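Local coordinates for protein gamma-glutamyl-gamma-aminobutyraldehyde dehydrogenase (Burkholderia cenocepacia, PDB 4LIH) that probably oxidises gamma-glutamyl-gamma-aminobutyraldehyde and related aldehydes to their carboxylic acids with NAD(P)+ as hydride acceptor, at residues M181-N194 with R483-E495. Residues are numbered along the deposited sequence; the frame is centred on the assembly and turned at random.
Sequences MAAWKFGPALAAGN and RDKSLHALEKYTE
The last turns of helix 178-191, from Trp184 on, and the residues just after it, to Asn194, run alongside residues 484-494, a loop with a helical turn that leads into strand 494-502; the backbones come closest where the CA atoms of Ala189 and Tyr493 lie 5.6 Å apart. The helix is kinked at Pro188, whose N has no bond to the preceding turn, and ends in a Schellman motif at Gly193. Tyr493 lays its ring flat on the helix: Ala189 CB sits over one face, 3.8 Å from the ring centroid, and Lys492 CB over the other. Pro188 CG meets Tyr493 CE2, while Pro188 CB packs on Leu490 CD2. Beyond the helix end, the ND2 of Asn194 grips two carbonyls, Tyr493 O (2.9 Å) and Ala189 O, both near its amide plane, tying the loop to the last turn; its OD1 accepts from Gly167 N. At the other end, Lys185, bent at chi2 (-49°), brings NZ to the syn lone pair of Asp484 OD2, a 2.8 Å salt bridge. A water links Trp184 O, Asp484 OD1, Lys492 NZ and Tyr493 OH. Lys485 CG stands over the six-membered ring of Trp184, a CH-pi contact at 3.9 Å from its centroid. The Asp484 side chain lies close to Glu274, the predicted active-site residue, so this contact joins the coenzyme-domain helix to the C-terminal segment beside the probable catalytic centre of the aldehyde dehydrogenase fold.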
loop_
_atom_site.group_PDB
_atom_site.type_symbol
_atom_site.label_atom_id
_atom_site.label_comp_id
_atom_site.label_asym_id
_atom_site.label_seq_id
_atom_site.Cartn_x
_atom_site.Cartn_y
_atom_site.Cartn_z
ATOM N N MET A 181 -11.665 -16.140 -19.912
ATOM C CA MET A 181 -10.938 -16.871 -18.854
ATOM C C MET A 181 -9.494 -17.057 -19.213
ATOM O O MET A 181 -8.619 -16.925 -18.363
ATOM C CB MET A 181 -11.568 -18.232 -18.512
ATOM C CG MET A 181 -12.889 -18.123 -17.746
ATOM S SD MET A 181 -12.988 -17.088 -16.256
ATOM C CE MET A 181 -11.459 -17.628 -15.399
ATOM N N ALA A 182 -9.220 -17.351 -20.477
ATOM C CA ALA A 182 -7.827 -17.441 -20.964
ATOM C C ALA A 182 -7.069 -16.168 -20.596
ATOM O O ALA A 182 -6.013 -16.211 -19.945
ATOM C CB ALA A 182 -7.784 -17.733 -22.473
ATOM N N ALA A 183 -7.621 -15.029 -20.988
ATOM C CA ALA A 183 -6.989 -13.735 -20.747
ATOM C C ALA A 183 -6.846 -13.419 -19.241
ATOM O O ALA A 183 -5.891 -12.793 -18.829
ATOM C CB ALA A 183 -7.800 -12.664 -21.413
ATOM N N TRP A 184 -7.810 -13.841 -18.418
ATOM C CA TRP A 184 -7.690 -13.658 -16.939
ATOM C C TRP A 184 -6.447 -14.372 -16.374
ATOM O O TRP A 184 -5.871 -13.937 -15.374
ATOM C CB TRP A 184 -8.939 -14.193 -16.208
ATOM C CG TRP A 184 -10.083 -13.258 -16.232
ATOM C CD1 TRP A 184 -10.244 -12.187 -17.065
ATOM C CD2 TRP A 184 -11.244 -13.288 -15.396
ATOM N NE1 TRP A 184 -11.446 -11.566 -16.814
ATOM C CE2 TRP A 184 -12.069 -12.209 -15.782
ATOM C CE3 TRP A 184 -11.683 -14.144 -14.373
ATOM C CZ2 TRP A 184 -13.314 -11.940 -15.174
ATOM C CZ3 TRP A 184 -12.913 -13.854 -13.734
ATOM C CH2 TRP A 184 -13.709 -12.771 -14.162
ATOM N N LYS A 185 -6.072 -15.484 -17.001
ATOM C CA LYS A 185 -4.788 -16.137 -16.713
ATOM C C LYS A 185 -3.609 -15.454 -17.400
ATOM O O LYS A 185 -2.663 -15.041 -16.736
ATOM C CB LYS A 185 -4.776 -17.621 -17.086
ATOM C CG LYS A 185 -5.940 -18.477 -16.588
ATOM C CD LYS A 185 -6.272 -18.330 -15.132
ATOM C CE LYS A 185 -7.395 -19.288 -14.797
ATOM N NZ LYS A 185 -7.949 -19.040 -13.443
ATOM N N PHE A 186 -3.626 -15.328 -18.722
ATOM C CA PHE A 186 -2.403 -14.888 -19.412
ATOM C C PHE A 186 -2.100 -13.385 -19.289
ATOM O O PHE A 186 -0.958 -12.970 -19.468
ATOM C CB PHE A 186 -2.356 -15.378 -20.878
ATOM C CG PHE A 186 -3.405 -14.801 -21.802
ATOM C CD1 PHE A 186 -3.452 -13.440 -22.102
ATOM C CD2 PHE A 186 -4.275 -15.643 -22.488
ATOM C CE1 PHE A 186 -4.390 -12.953 -22.983
ATOM C CE2 PHE A 186 -5.209 -15.152 -23.377
ATOM C CZ PHE A 186 -5.262 -13.809 -23.642
ATOM N N GLY A 187 -3.123 -12.585 -19.092
ATOM C CA GLY A 187 -2.958 -11.130 -18.850
ATOM C C GLY A 187 -2.030 -10.848 -17.693
ATOM O O GLY A 187 -0.933 -10.298 -17.870
ATOM N N PRO A 188 -2.405 -11.305 -16.498
ATOM C CA PRO A 188 -1.438 -11.088 -15.396
ATOM C C PRO A 188 -0.142 -11.918 -15.486
ATOM O O PRO A 188 0.940 -11.437 -15.123
ATOM C CB PRO A 188 -2.233 -11.505 -14.168
ATOM C CG PRO A 188 -3.371 -12.351 -14.664
ATOM C CD PRO A 188 -3.721 -11.773 -16.015
ATOM N N ALA A 189 -0.240 -13.189 -15.900
ATOM C CA ALA A 189 0.983 -14.012 -15.928
ATOM C C ALA A 189 2.046 -13.367 -16.837
ATOM O O ALA A 189 3.211 -13.347 -16.475
ATOM C CB ALA A 189 0.700 -15.452 -16.361
ATOM N N LEU A 190 1.640 -12.878 -18.010
ATOM C CA LEU A 190 2.603 -12.342 -18.988
ATOM C C LEU A 190 3.095 -10.987 -18.541
ATOM O O LEU A 190 4.224 -10.645 -18.759
ATOM C CB LEU A 190 1.991 -12.218 -20.380
ATOM C CG LEU A 190 1.805 -13.555 -21.081
ATOM C CD1 LEU A 190 0.885 -13.366 -22.263
ATOM C CD2 LEU A 190 3.154 -14.191 -21.484
ATOM N N ALA A 191 2.229 -10.217 -17.895
ATOM C CA ALA A 191 2.634 -8.878 -17.482
ATOM C C ALA A 191 3.788 -9.005 -16.508
ATOM O O ALA A 191 4.718 -8.198 -16.527
ATOM C CB ALA A 191 1.451 -8.176 -16.867
ATOM N N ALA A 192 3.717 -10.031 -15.641
ATOM C CA ALA A 192 4.753 -10.286 -14.634
ATOM C C ALA A 192 6.109 -10.758 -15.259
ATOM O O ALA A 192 7.177 -10.707 -14.638
ATOM C CB ALA A 192 4.207 -11.270 -13.620
ATOM N N GLY A 193 6.100 -11.173 -16.527
ATOM C CA GLY A 193 7.375 -11.615 -17.141
ATOM C C GLY A 193 7.441 -13.118 -17.350
ATOM O O GLY A 193 8.371 -13.622 -17.987
ATOM N N ASN A 194 6.423 -13.841 -16.914
ATOM C CA ASN A 194 6.375 -15.285 -17.187
ATOM C C ASN A 194 6.200 -15.703 -18.650
ATOM O O ASN A 194 5.691 -14.950 -19.489
ATOM C CB ASN A 194 5.303 -15.940 -16.349
ATOM C CG ASN A 194 5.443 -15.628 -14.896
ATOM O OD1 ASN A 194 6.321 -16.163 -14.215
ATOM N ND2 ASN A 194 4.557 -14.772 -14.386
ATOM N N ARG A 483 -7.099 -15.645 -6.466
ATOM C CA ARG A 483 -7.988 -14.746 -7.103
ATOM C C ARG A 483 -7.502 -14.417 -8.546
ATOM O O ARG A 483 -6.320 -14.231 -8.829
ATOM C CB ARG A 483 -8.118 -13.479 -6.275
ATOM C CG ARG A 483 -8.557 -13.684 -4.820
ATOM C CD ARG A 483 -10.005 -14.051 -4.856
ATOM N NE ARG A 483 -10.643 -14.213 -3.572
ATOM C CZ ARG A 483 -10.736 -15.350 -2.911
ATOM N NH1 ARG A 483 -10.189 -16.455 -3.370
ATOM N NH2 ARG A 483 -11.419 -15.365 -1.794
ATOM N N ASP A 484 -8.461 -14.266 -9.434
ATOM C CA ASP A 484 -8.312 -13.615 -10.708
ATOM C C ASP A 484 -8.766 -12.153 -10.660
ATOM O O ASP A 484 -9.510 -11.750 -9.735
ATOM C CB ASP A 484 -9.087 -14.412 -11.771
ATOM C CG ASP A 484 -8.403 -15.748 -12.183
ATOM O OD1 ASP A 484 -7.263 -16.089 -11.800
ATOM O OD2 ASP A 484 -9.065 -16.508 -12.949
ATOM N N LYS A 485 -8.280 -11.349 -11.635
ATOM C CA LYS A 485 -8.453 -9.903 -11.626
ATOM C C LYS A 485 -7.730 -9.247 -10.413
ATOM O O LYS A 485 -7.383 -9.931 -9.426
ATOM C CB LYS A 485 -9.943 -9.499 -11.654
ATOM C CG LYS A 485 -10.811 -10.208 -12.702
ATOM C CD LYS A 485 -12.100 -9.428 -13.013
ATOM C CE LYS A 485 -13.041 -9.329 -11.836
ATOM N NZ LYS A 485 -14.208 -8.500 -12.187
ATOM N N SER A 486 -7.506 -7.942 -10.509
ATOM C CA SER A 486 -6.899 -7.091 -9.491
ATOM C C SER A 486 -5.435 -7.403 -9.398
ATOM O O SER A 486 -4.963 -8.395 -9.982
ATOM C CB SER A 486 -7.533 -7.300 -8.112
ATOM O OG SER A 486 -6.970 -8.395 -7.426
ATOM N N LEU A 487 -4.726 -6.569 -8.658
ATOM C CA LEU A 487 -3.283 -6.748 -8.476
ATOM C C LEU A 487 -2.983 -8.051 -7.764
ATOM O O LEU A 487 -1.920 -8.618 -7.963
ATOM C CB LEU A 487 -2.648 -5.593 -7.711
ATOM C CG LEU A 487 -2.708 -4.254 -8.445
ATOM C CD1 LEU A 487 -2.194 -3.203 -7.468
ATOM C CD2 LEU A 487 -1.871 -4.291 -9.684
ATOM N N HIS A 488 -3.950 -8.524 -6.977
ATOM C CA HIS A 488 -3.851 -9.780 -6.230
ATOM C C HIS A 488 -3.716 -10.981 -7.158
ATOM O O HIS A 488 -3.227 -11.988 -6.746
ATOM C CB HIS A 488 -5.098 -9.977 -5.352
ATOM C CG HIS A 488 -5.223 -8.935 -4.292
ATOM N ND1 HIS A 488 -4.383 -8.884 -3.209
ATOM C CD2 HIS A 488 -5.993 -7.829 -4.217
ATOM C CE1 HIS A 488 -4.662 -7.811 -2.487
ATOM N NE2 HIS A 488 -5.619 -7.142 -3.094
ATOM N N ALA A 489 -4.141 -10.845 -8.400
ATOM C CA ALA A 489 -3.950 -11.913 -9.410
ATOM C C ALA A 489 -2.464 -12.215 -9.652
ATOM O O ALA A 489 -2.088 -13.357 -9.931
ATOM C CB ALA A 489 -4.657 -11.550 -10.707
ATOM N N LEU A 490 -1.622 -11.195 -9.521
ATOM C CA LEU A 490 -0.179 -11.313 -9.803
ATOM C C LEU A 490 0.570 -12.187 -8.790
ATOM O O LEU A 490 1.636 -12.734 -9.087
ATOM C CB LEU A 490 0.467 -9.924 -9.853
ATOM C CG LEU A 490 -0.088 -9.050 -10.973
ATOM C CD1 LEU A 490 0.101 -7.578 -10.679
ATOM C CD2 LEU A 490 0.535 -9.423 -12.310
ATOM N N GLU A 491 0.012 -12.334 -7.603
ATOM C CA GLU A 491 0.633 -13.144 -6.552
ATOM C C GLU A 491 0.715 -14.608 -6.989
ATOM O O GLU A 491 1.627 -15.344 -6.588
ATOM C CB GLU A 491 -0.129 -13.002 -5.222
ATOM C CG GLU A 491 -0.580 -11.564 -4.866
ATOM C CD GLU A 491 -1.481 -11.468 -3.610
ATOM O OE1 GLU A 491 -1.799 -12.502 -3.008
ATOM O OE2 GLU A 491 -1.902 -10.353 -3.205
ATOM N N LYS A 492 -0.209 -15.027 -7.844
ATOM C CA LYS A 492 -0.232 -16.413 -8.312
ATOM C C LYS A 492 0.920 -16.744 -9.246
ATOM O O LYS A 492 1.216 -17.917 -9.449
ATOM C CB LYS A 492 -1.557 -16.706 -9.018
ATOM C CG LYS A 492 -2.773 -16.372 -8.184
ATOM C CD LYS A 492 -4.029 -16.965 -8.757
ATOM C CE LYS A 492 -4.217 -16.625 -10.236
ATOM N NZ LYS A 492 -4.135 -15.172 -10.473
ATOM N N TYR A 493 1.578 -15.710 -9.782
ATOM C CA TYR A 493 2.530 -15.840 -10.906
ATOM C C TYR A 493 3.896 -15.237 -10.568
ATOM O O TYR A 493 4.762 -15.084 -11.488
ATOM C CB TYR A 493 1.938 -15.114 -12.118
ATOM C CG TYR A 493 0.572 -15.630 -12.536
ATOM C CD1 TYR A 493 0.375 -16.980 -12.838
ATOM C CD2 TYR A 493 -0.517 -14.783 -12.608
ATOM C CE1 TYR A 493 -0.869 -17.458 -13.213
ATOM C CE2 TYR A 493 -1.769 -15.263 -12.926
ATOM C CZ TYR A 493 -1.942 -16.592 -13.254
ATOM O OH TYR A 493 -3.167 -17.073 -13.599
ATOM N N THR A 494 4.060 -14.826 -9.291
ATOM C CA THR A 494 5.297 -14.256 -8.769
ATOM C C THR A 494 5.684 -14.929 -7.454
ATOM O O THR A 494 4.843 -15.537 -6.793
ATOM C CB THR A 494 5.187 -12.721 -8.515
ATOM O OG1 THR A 494 4.134 -12.461 -7.597
ATOM C CG2 THR A 494 4.852 -11.989 -9.778
ATOM N N GLU A 495 6.957 -14.786 -7.084
ATOM C CA GLU A 495 7.457 -15.089 -5.762
ATOM C C GLU A 495 7.946 -13.816 -5.093
ATOM O O GLU A 495 8.475 -12.913 -5.745
ATOM C CB GLU A 495 8.624 -16.052 -5.819
ATOM C CG GLU A 495 8.315 -17.345 -6.541
ATOM C CD GLU A 495 7.569 -18.339 -5.673
ATOM O OE1 GLU A 495 7.244 -19.422 -6.228
ATOM O OE2 GLU A 495 7.324 -18.082 -4.443
HETATM O O HOH W 1 -7.219 -11.734 -14.154
HETATM O O HOH W 2 -5.257 -15.217 -13.048
#